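Local coordinates for protein restriction endonuclease R.BpuJI (Bacillus pumilus, PDB 2VLA) that recognises and binds its cognate DNA through this N-terminal recognition domain, while the whole enzyme, a restriction endonuclease, probably cleaves DNA, at residues A[75-79]-A[105-109]; A[10-14]-A[112-116]; A[26-31]-A[93-97]. One frame throughout, in Å; residues are numbered along the deposited sequence. Where two conformers were deposited one is given.

Overall arrangement
Interactions 1 and 2 are buried near the middle of the domain, whereas interaction 3 lies farther out and is only partly buried. None has a hydrogen bond between its two segments. Interaction 1 is aromatic, with two phenylalanine edges meeting one ring face. Interaction 2 joins two loops through a sulfur over a ring and an isoleucine methyl, and interaction 3 packs one helix on another around a tyrosine. Interactions 1 and 2 meet where Lys75 and Leu76 touch Ile14 and Phe113, and both have a basic residue at the DNA backbone. Interaction 3 joins interaction 1 through Met79 and Phe105, which pack on helix 22-36, but does not touch interaction 2.

Interaction 1: residues A[75-79]-A[105-109]; sequences KLFGM and FFKDI. With nucleotides of chain B.
Phe77 receives the edges of two rings from helix 102-112 on the same face. Phe106 comes edge-to-face, its plane turned 85° from that of Phe77, and its CE1 is 3.8 Å from Phe77 CE1. Phe105 arrives in an offset edge-to-face arrangement, with ring centroids 5.8 Å apart, so that its rim lies beside the root of the side chain, with Phe105 CZ 4.0 Å from Phe77 CB. The two incoming rings also support each other, since Phe105 CD1 sits over the centre of the Phe106 ring. Ile109 reaches in one turn further along the helix: its CG1 is anti to the carbonyl carbon (chi1 -77°), and CD1 ends 3.9 Å from Phe77 CD1. Met79 CG meets the Phe105 edge in plane, 4.0 Å from CZ, and Met79 SD makes an oblique Met-aromatic contact, 5.3 Å from the Phe105 ring centroid.

This close-packed part contrasts with the two outer sides. Lys107 and Asp108, farther round the helix, make no contact with 75-79 and are partly exposed. Lys75 leads to the DNA, where its methylene chain lies along the backbone of DC5 of chain B, Lys75 CE being 3.4 Å from OP1, while NZ bonds to Gly118 O. With an alanine here, the Gly118 carbonyl would probably be left without this donor and the DC5 phosphate without this ammonium group nearby.

The chain turns at Gly78, whose phi is positive. Arg92 ties the two sides together, bonding Phe77 O and forming a salt bridge with Asp108, and Leu76 O is taken by Tyr277 OH. Since no hydrogen bond crosses directly, ring edges, methyls and a thioether hold the contact by close packing, dispersion and the weak electrostatic attraction of C-H edges for a ring face.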
loop_
_atom_site.group_PDB
_atom_site.type_symbol
_atom_site.label_atom_id
_atom_site.label_comp_id
_atom_site.label_asym_id
_atom_site.label_seq_id
_atom_site.Cartn_x
_atom_site.Cartn_y
_atom_site.Cartn_z
ATOM N N LYS A 75 -8.341 -4.249 -6.102
ATOM C CA LYS A 75 -6.891 -4.332 -5.923
ATOM C C LYS A 75 -6.405 -3.715 -4.607
ATOM O O LYS A 75 -5.858 -4.418 -3.745
ATOM C CB LYS A 75 -6.170 -3.706 -7.092
ATOM C CG LYS A 75 -6.400 -4.415 -8.390
ATOM C CD LYS A 75 -5.599 -5.702 -8.474
ATOM C CE LYS A 75 -5.666 -6.330 -9.869
ATOM N NZ LYS A 75 -4.663 -7.417 -10.055
ATOM N N LEU A 76 -6.615 -2.415 -4.408
ATOM C CA LEU A 76 -5.919 -1.736 -3.323
ATOM C C LEU A 76 -6.441 -2.190 -1.954
ATOM O O LEU A 76 -5.663 -2.354 -1.011
ATOM C CB LEU A 76 -6.017 -0.222 -3.464
ATOM C CG LEU A 76 -5.255 0.606 -2.432
ATOM C CD1 LEU A 76 -3.753 0.351 -2.520
ATOM C CD2 LEU A 76 -5.587 2.127 -2.646
ATOM N N PHE A 77 -7.764 -2.304 -1.808
ATOM C CA PHE A 77 -8.321 -2.712 -0.520
ATOM C C PHE A 77 -8.537 -4.227 -0.383
ATOM O O PHE A 77 -8.832 -4.702 0.690
ATOM C CB PHE A 77 -9.635 -2.014 -0.234
ATOM C CG PHE A 77 -9.514 -0.509 0.045
ATOM C CD1 PHE A 77 -8.280 0.128 0.084
ATOM C CD2 PHE A 77 -10.662 0.252 0.281
ATOM C CE1 PHE A 77 -8.208 1.495 0.334
ATOM C CE2 PHE A 77 -10.582 1.596 0.537
ATOM C CZ PHE A 77 -9.361 2.226 0.561
ATOM N N GLY A 78 -8.431 -4.966 -1.485
ATOM C CA GLY A 78 -8.527 -6.433 -1.434
ATOM C C GLY A 78 -9.849 -6.937 -0.858
ATOM O O GLY A 78 -9.853 -7.799 0.028
ATOM N N MET A 79 -10.967 -6.470 -1.412
ATOM C CA MET A 79 -12.260 -6.706 -0.804
ATOM C C MET A 79 -13.050 -7.852 -1.441
ATOM O O MET A 79 -14.061 -8.284 -0.898
ATOM C CB MET A 79 -13.091 -5.417 -0.798
ATOM C CG MET A 79 -12.454 -4.318 0.032
ATOM S SD MET A 79 -13.444 -2.853 0.200
ATOM C CE MET A 79 -14.575 -3.425 1.466
ATOM N N PHE A 105 -8.907 -2.851 9.621
ATOM C CA PHE A 105 -8.938 -3.084 8.195
ATOM C C PHE A 105 -7.651 -2.551 7.570
ATOM O O PHE A 105 -6.996 -3.231 6.783
ATOM C CB PHE A 105 -10.179 -2.380 7.607
ATOM C CG PHE A 105 -10.381 -2.582 6.128
ATOM C CD1 PHE A 105 -9.832 -1.704 5.221
ATOM C CD2 PHE A 105 -11.240 -3.561 5.661
ATOM C CE1 PHE A 105 -10.084 -1.836 3.863
ATOM C CE2 PHE A 105 -11.486 -3.713 4.317
ATOM C CZ PHE A 105 -10.928 -2.828 3.410
ATOM N N PHE A 106 -7.261 -1.339 7.942
ATOM C CA PHE A 106 -6.060 -0.740 7.392
ATOM C C PHE A 106 -4.775 -1.274 8.003
ATOM O O PHE A 106 -3.761 -1.364 7.323
ATOM C CB PHE A 106 -6.150 0.775 7.427
ATOM C CG PHE A 106 -7.091 1.304 6.416
ATOM C CD1 PHE A 106 -6.753 1.264 5.092
ATOM C CD2 PHE A 106 -8.382 1.692 6.766
ATOM C CE1 PHE A 106 -7.650 1.657 4.131
ATOM C CE2 PHE A 106 -9.276 2.037 5.815
ATOM C CZ PHE A 106 -8.919 2.041 4.502
ATOM N N LYS A 107 -4.821 -1.681 9.275
ATOM C CA LYS A 107 -3.678 -2.400 9.876
ATOM C C LYS A 107 -3.346 -3.618 9.036
ATOM O O LYS A 107 -2.181 -3.874 8.731
ATOM C CB LYS A 107 -3.995 -2.835 11.311
ATOM C CG LYS A 107 -3.832 -1.735 12.358
ATOM C CD LYS A 107 -4.273 -2.207 13.744
ATOM C CE LYS A 107 -4.076 -1.110 14.815
ATOM N NZ LYS A 107 -5.224 -0.191 14.921
ATOM N N ASP A 108 -4.374 -4.362 8.650
ATOM C CA ASP A 108 -4.183 -5.595 7.899
ATOM C C ASP A 108 -3.617 -5.311 6.507
ATOM O O ASP A 108 -2.722 -6.012 6.044
ATOM C CB ASP A 108 -5.507 -6.353 7.790
ATOM C CG ASP A 108 -5.341 -7.737 7.185
ATOM O OD1 ASP A 108 -4.730 -8.627 7.868
ATOM O OD2 ASP A 108 -5.784 -7.946 6.033
ATOM N N ILE A 109 -4.144 -4.288 5.836
ATOM C CA ILE A 109 -3.568 -3.834 4.593
ATOM C C ILE A 109 -2.064 -3.522 4.747
ATOM O O ILE A 109 -1.245 -3.951 3.917
ATOM C CB ILE A 109 -4.344 -2.606 4.049
ATOM C CG1 ILE A 109 -5.660 -3.089 3.405
ATOM C CG2 ILE A 109 -3.497 -1.792 3.080
ATOM C CD1 ILE A 109 -6.656 -1.953 2.999
ATOM P P DC B 5 -7.203 -3.243 -12.155
ATOM O OP1 DC B 5 -7.782 -4.547 -11.771
ATOM O OP2 DC B 5 -7.834 -2.009 -11.668
ATOM O "O5'" DC B 5 -5.637 -3.303 -11.817
ATOM C "C5'" DC B 5 -4.954 -2.198 -11.282
ATOM C "C4'" DC B 5 -3.880 -1.721 -12.216
ATOM O "O4'" DC B 5 -4.483 -1.288 -13.471
ATOM C "C3'" DC B 5 -3.083 -0.536 -11.720
ATOM O "O3'" DC B 5 -1.783 -0.551 -12.312
ATOM C "C2'" DC B 5 -3.974 0.611 -12.211
ATOM C "C1'" DC B 5 -4.277 0.108 -13.618
ATOM N N1 DC B 5 -5.445 0.741 -14.236
ATOM C C2 DC B 5 -5.306 1.502 -15.404
ATOM O O2 DC B 5 -4.185 1.583 -15.947
ATOM N N3 DC B 5 -6.414 2.107 -15.932
ATOM C C4 DC B 5 -7.587 1.991 -15.330
ATOM N N4 DC B 5 -8.648 2.603 -15.888
ATOM C C5 DC B 5 -7.760 1.257 -14.140
ATOM C C6 DC B 5 -6.671 0.640 -13.634
#

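Interaction 2: residues A[10-14]-A[112-116]; sequences RCTII and KFQFP. With nucleotides of chain B.
Cys11 places its sulfur squarely over the Phe115 ring, SG lying 3.5 Å from the centroid and only 8° off the ring normal, a Cys sulfur-aromatic contact. With SG anti to the backbone N (chi1 -172°), the thiol extends from the loop onto this face. Ile13 reaches the same ring at its edge: Ile13 CG2 is 3.7 Å from Phe115 CZ. That methyl also meets the neighbouring ring, Ile13 CG2 to Phe113 CE1 being 3.7 Å, and so fills the angle between the two phenylalanines.

Further out, polar bonds fix both loops. Thr12 O, 3.4 Å from Phe115 CE1, accepts from Lys128 NZ. Gln114 NE2 donates to Pro116 O at 2.9 Å, which closes a small loop around the cis peptide before Pro116. Arg10 reaches the DNA: NH1 donates to OP2 of DC7 of chain B at 2.9 Å and a nearly straight 171°, in the guanidinium plane, while NE bonds to Tyr205 O and Thr12 CG2 lies over one face.

Ile13 and Phe115 both pack on helix 203-219, Phe113 touches Leu76 of helix 62-76, and Gln114 lies against helix 263-278.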
loop_
_atom_site.group_PDB
_atom_site.type_symbol
_atom_site.label_atom_id
_atom_site.label_comp_id
_atom_site.label_asym_id
_atom_site.label_seq_id
_atom_site.Cartn_x
_atom_site.Cartn_y
_atom_site.Cartn_z
ATOM N N ARG A 10 11.060 5.287 -8.522
ATOM C CA ARG A 10 9.641 5.530 -8.313
ATOM C C ARG A 10 8.894 4.212 -8.265
ATOM O O ARG A 10 8.935 3.423 -9.219
ATOM C CB ARG A 10 9.096 6.431 -9.428
ATOM C CG ARG A 10 7.621 6.783 -9.268
ATOM C CD ARG A 10 7.166 7.803 -10.270
ATOM N NE ARG A 10 5.801 8.231 -10.012
ATOM C CZ ARG A 10 4.710 7.739 -10.595
ATOM N NH1 ARG A 10 4.787 6.776 -11.480
ATOM N NH2 ARG A 10 3.512 8.248 -10.304
ATOM N N CYS A 11 8.225 3.973 -7.147
ATOM C CA CYS A 11 7.593 2.707 -6.876
ATOM C C CYS A 11 6.178 2.961 -6.342
ATOM O O CYS A 11 5.987 3.229 -5.169
ATOM C CB CYS A 11 8.451 1.876 -5.865
ATOM S SG CYS A 11 7.924 0.221 -5.597
ATOM N N THR A 12 5.211 2.930 -7.240
ATOM C CA THR A 12 3.897 3.442 -6.902
ATOM C C THR A 12 3.024 2.424 -6.206
ATOM O O THR A 12 3.320 1.171 -6.218
ATOM C CB THR A 12 3.122 3.948 -8.141
ATOM O OG1 THR A 12 2.927 2.883 -9.054
ATOM C CG2 THR A 12 3.857 5.066 -8.826
ATOM N N ILE A 13 1.953 2.952 -5.581
ATOM C CA ILE A 13 0.770 2.192 -5.284
ATOM C C ILE A 13 -0.384 2.854 -6.026
ATOM O O ILE A 13 -0.255 3.982 -6.512
ATOM C CB ILE A 13 0.477 2.106 -3.768
ATOM C CG1 ILE A 13 0.165 3.497 -3.175
ATOM C CG2 ILE A 13 1.677 1.449 -3.013
ATOM C CD1 ILE A 13 -0.662 3.442 -1.917
ATOM N N ILE A 14 -1.483 2.138 -6.128
ATOM C CA ILE A 14 -2.688 2.599 -6.792
ATOM C C ILE A 14 -3.128 3.919 -6.191
ATOM O O ILE A 14 -3.006 4.152 -4.989
ATOM C CB ILE A 14 -3.794 1.527 -6.690
ATOM C CG1 ILE A 14 -3.497 0.393 -7.707
ATOM C CG2 ILE A 14 -5.207 2.126 -6.924
ATOM C CD1 ILE A 14 -4.316 -0.827 -7.512
ATOM N N LYS A 112 0.094 -6.712 5.193
ATOM C CA LYS A 112 0.206 -7.547 4.006
ATOM C C LYS A 112 0.888 -6.902 2.807
ATOM O O LYS A 112 1.341 -7.598 1.897
ATOM C CB LYS A 112 -1.170 -8.047 3.585
ATOM C CG LYS A 112 -1.820 -8.964 4.611
ATOM C CD LYS A 112 -1.562 -10.412 4.331
ATOM C CE LYS A 112 -2.465 -11.304 5.180
ATOM N NZ LYS A 112 -3.734 -11.695 4.468
ATOM N N PHE A 113 0.927 -5.579 2.770
ATOM C CA PHE A 113 1.454 -4.873 1.619
ATOM C C PHE A 113 2.922 -5.254 1.418
ATOM O O PHE A 113 3.660 -5.456 2.394
ATOM C CB PHE A 113 1.319 -3.335 1.794
ATOM C CG PHE A 113 0.678 -2.617 0.600
ATOM C CD1 PHE A 113 1.312 -2.527 -0.612
ATOM C CD2 PHE A 113 -0.533 -2.009 0.735
ATOM C CE1 PHE A 113 0.734 -1.836 -1.669
ATOM C CE2 PHE A 113 -1.090 -1.303 -0.308
ATOM C CZ PHE A 113 -0.460 -1.224 -1.488
ATOM N N GLN A 114 3.358 -5.246 0.171
ATOM C CA GLN A 114 4.734 -5.445 -0.158
ATOM C C GLN A 114 4.989 -4.958 -1.550
ATOM O O GLN A 114 4.027 -4.720 -2.325
ATOM C CB GLN A 114 5.068 -6.944 -0.075
ATOM C CG GLN A 114 4.131 -7.783 -0.900
ATOM C CD GLN A 114 4.623 -9.221 -1.048
ATOM O OE1 GLN A 114 4.512 -10.020 -0.118
ATOM N NE2 GLN A 114 5.154 -9.550 -2.219
ATOM N N PHE A 115 6.272 -4.821 -1.899
ATOM C CA PHE A 115 6.691 -4.699 -3.290
ATOM C C PHE A 115 7.668 -5.862 -3.561
ATOM O O PHE A 115 8.487 -6.185 -2.697
ATOM C CB PHE A 115 7.436 -3.403 -3.544
ATOM C CG PHE A 115 6.634 -2.136 -3.246
ATOM C CD1 PHE A 115 5.451 -1.828 -3.939
ATOM C CD2 PHE A 115 7.083 -1.253 -2.301
ATOM C CE1 PHE A 115 4.753 -0.589 -3.700
ATOM C CE2 PHE A 115 6.381 -0.015 -2.065
ATOM C CZ PHE A 115 5.215 0.270 -2.765
ATOM N N PRO A 116 7.571 -6.499 -4.738
ATOM C CA PRO A 116 6.551 -6.290 -5.755
ATOM C C PRO A 116 5.227 -6.863 -5.327
ATOM O O PRO A 116 5.139 -7.546 -4.301
ATOM C CB PRO A 116 7.104 -7.084 -6.990
ATOM C CG PRO A 116 8.509 -7.479 -6.614
ATOM C CD PRO A 116 8.518 -7.564 -5.127
ATOM P P DC B 7 2.257 5.878 -14.351
ATOM O OP1 DC B 7 3.392 5.916 -15.290
ATOM O OP2 DC B 7 2.531 5.610 -12.927
ATOM O "O5'" DC B 7 1.404 7.232 -14.408
ATOM C "C5'" DC B 7 1.035 7.787 -15.666
ATOM C "C4'" DC B 7 0.123 8.990 -15.473
ATOM O "O4'" DC B 7 -1.172 8.554 -14.957
ATOM C "C3'" DC B 7 0.610 10.029 -14.454
ATOM O "O3'" DC B 7 0.357 11.320 -14.966
ATOM C "C2'" DC B 7 -0.289 9.810 -13.251
ATOM C "C1'" DC B 7 -1.572 9.462 -13.942
ATOM N N1 DC B 7 -2.632 8.798 -13.161
ATOM C C2 DC B 7 -3.956 9.091 -13.464
ATOM O O2 DC B 7 -4.189 9.956 -14.319
ATOM N N3 DC B 7 -4.944 8.464 -12.794
ATOM C C4 DC B 7 -4.629 7.509 -11.912
ATOM N N4 DC B 7 -5.609 6.886 -11.271
ATOM C C5 DC B 7 -3.281 7.193 -11.601
ATOM C C6 DC B 7 -2.325 7.854 -12.235
#

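Interaction 3: residues A[26-31]-A[93-97]; sequences LPAYAN and TNKYI
This is a helix-helix packing in which helix 22-36 and helix 91-99 cross at -115°, their local axes 10.1 Å apart at closest approach. Tyr96 carries most of it. Its CG stands anti to the backbone N (chi1 175°), which sends the ring from helix 91-99 across to the other helix. Leu26 lies over one face as a CH-pi contact, Leu26 CD2 being 4.1 Å from the ring centroid and 28° off the normal. Ala30 meets the ring at its edge, in plane, with CB 3.7 Å from Tyr96 CD2. The phenol oxygen ends against the proline ring, Tyr96 OH to Pro27 CG being 3.4 Å.

Ala30 is also where the backbones come nearest, with its CA 6.0 Å from that of Thr93; the small Ala30 side chain probably helps them come this close. The Thr93 methyl faces Ala30, while its hydroxyl is bonded to Met79 O. Met79 also touches Leu26 and Ala30, and Leu26 touches Phe105 and Phe106, so this face of helix 22-36 is shared with the aromatic cluster of Phe77, Phe105 and Phe106.

Ile97 reaches past Ala30 to the amide of Asn31, Ile97 CD1 standing 3.6 Å from Asn31 OD1.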
loop_
_atom_site.group_PDB
_atom_site.type_symbol
_atom_site.label_atom_id
_atom_site.label_comp_id
_atom_site.label_asym_id
_atom_site.label_seq_id
_atom_site.Cartn_x
_atom_site.Cartn_y
_atom_site.Cartn_z
ATOM N N LEU A 26 -16.336 2.990 2.560
ATOM C CA LEU A 26 -15.867 1.675 3.002
ATOM C C LEU A 26 -17.043 0.762 3.393
ATOM O O LEU A 26 -17.137 -0.362 2.928
ATOM C CB LEU A 26 -14.818 1.764 4.134
ATOM C CG LEU A 26 -14.120 0.445 4.487
ATOM C CD1 LEU A 26 -13.389 -0.088 3.266
ATOM C CD2 LEU A 26 -13.176 0.642 5.666
ATOM N N PRO A 27 -18.000 1.281 4.179
ATOM C CA PRO A 27 -19.190 0.466 4.395
ATOM C C PRO A 27 -19.948 0.146 3.113
ATOM O O PRO A 27 -20.504 -0.937 2.989
ATOM C CB PRO A 27 -20.039 1.342 5.314
ATOM C CG PRO A 27 -19.084 2.189 6.009
ATOM C CD PRO A 27 -18.004 2.479 5.026
ATOM N N ALA A 28 -20.026 1.097 2.180
ATOM C CA ALA A 28 -20.705 0.832 0.932
ATOM C C ALA A 28 -20.034 -0.287 0.140
ATOM O O ALA A 28 -20.703 -1.241 -0.280
ATOM C CB ALA A 28 -20.817 2.112 0.091
ATOM N N TYR A 29 -18.717 -0.201 -0.045
ATOM C CA TYR A 29 -18.004 -1.239 -0.774
ATOM C C TYR A 29 -18.314 -2.603 -0.109
ATOM O O TYR A 29 -18.607 -3.584 -0.779
ATOM C CB TYR A 29 -16.501 -1.021 -0.725
ATOM C CG TYR A 29 -15.923 0.171 -1.462
ATOM C CD1 TYR A 29 -16.478 0.668 -2.643
ATOM C CD2 TYR A 29 -14.749 0.740 -1.013
ATOM C CE1 TYR A 29 -15.883 1.761 -3.308
ATOM C CE2 TYR A 29 -14.148 1.776 -1.662
ATOM C CZ TYR A 29 -14.690 2.283 -2.813
ATOM O OH TYR A 29 -14.039 3.342 -3.410
ATOM N N ALA A 30 -18.186 -2.659 1.212
ATOM C CA ALA A 30 -18.289 -3.923 1.926
ATOM C C ALA A 30 -19.701 -4.494 1.832
ATOM O O ALA A 30 -19.883 -5.697 1.636
ATOM C CB ALA A 30 -17.892 -3.735 3.372
ATOM N N ASN A 31 -20.694 -3.641 2.009
ATOM C CA ASN A 31 -22.084 -4.092 2.020
ATOM C C ASN A 31 -22.542 -4.481 0.646
ATOM O O ASN A 31 -23.283 -5.441 0.487
ATOM C CB ASN A 31 -22.998 -3.034 2.629
ATOM C CG ASN A 31 -22.959 -3.050 4.144
ATOM O OD1 ASN A 31 -22.869 -4.121 4.760
ATOM N ND2 ASN A 31 -22.999 -1.892 4.748
ATOM N N THR A 93 -12.860 -8.348 3.879
ATOM C CA THR A 93 -14.227 -7.834 3.873
ATOM C C THR A 93 -15.070 -8.542 4.926
ATOM O O THR A 93 -15.793 -7.889 5.691
ATOM C CB THR A 93 -14.869 -7.998 2.500
ATOM O OG1 THR A 93 -14.206 -7.149 1.582
ATOM C CG2 THR A 93 -16.387 -7.628 2.526
ATOM N N ASN A 94 -14.973 -9.878 4.966
ATOM C CA ASN A 94 -15.746 -10.671 5.912
ATOM C C ASN A 94 -15.483 -10.212 7.366
ATOM O O ASN A 94 -16.402 -10.126 8.173
ATOM C CB ASN A 94 -15.422 -12.164 5.761
ATOM C CG ASN A 94 -15.989 -12.773 4.463
ATOM O OD1 ASN A 94 -16.939 -12.239 3.877
ATOM N ND2 ASN A 94 -15.414 -13.897 4.029
ATOM N N LYS A 95 -14.228 -9.944 7.691
ATOM C CA LYS A 95 -13.878 -9.530 9.041
ATOM C C LYS A 95 -14.489 -8.160 9.375
ATOM O O LYS A 95 -15.043 -7.960 10.444
ATOM C CB LYS A 95 -12.358 -9.502 9.218
ATOM C CG LYS A 95 -11.893 -8.996 10.566
ATOM C CD LYS A 95 -10.387 -9.287 10.770
ATOM C CE LYS A 95 -9.888 -8.702 12.086
ATOM N NZ LYS A 95 -10.048 -7.221 12.160
ATOM N N TYR A 96 -14.381 -7.225 8.443
ATOM C CA TYR A 96 -14.902 -5.875 8.637
ATOM C C TYR A 96 -16.426 -5.886 8.777
ATOM O O TYR A 96 -16.989 -5.144 9.588
ATOM C CB TYR A 96 -14.443 -4.998 7.469
ATOM C CG TYR A 96 -15.002 -3.596 7.462
ATOM C CD1 TYR A 96 -14.637 -2.661 8.435
ATOM C CD2 TYR A 96 -15.879 -3.190 6.465
ATOM C CE1 TYR A 96 -15.152 -1.363 8.400
ATOM C CE2 TYR A 96 -16.398 -1.897 6.430
ATOM C CZ TYR A 96 -16.043 -1.003 7.392
ATOM O OH TYR A 96 -16.572 0.269 7.324
ATOM N N ILE A 97 -17.078 -6.753 8.013
ATOM C CA ILE A 97 -18.529 -6.934 8.105
ATOM C C ILE A 97 -18.917 -7.407 9.539
ATOM O O ILE A 97 -19.960 -7.018 10.063
ATOM C CB ILE A 97 -19.024 -7.967 7.031
ATOM C CG1 ILE A 97 -19.016 -7.344 5.617
ATOM C CG2 ILE A 97 -20.408 -8.530 7.394
ATOM C CD1 ILE A 97 -20.064 -6.344 5.386
#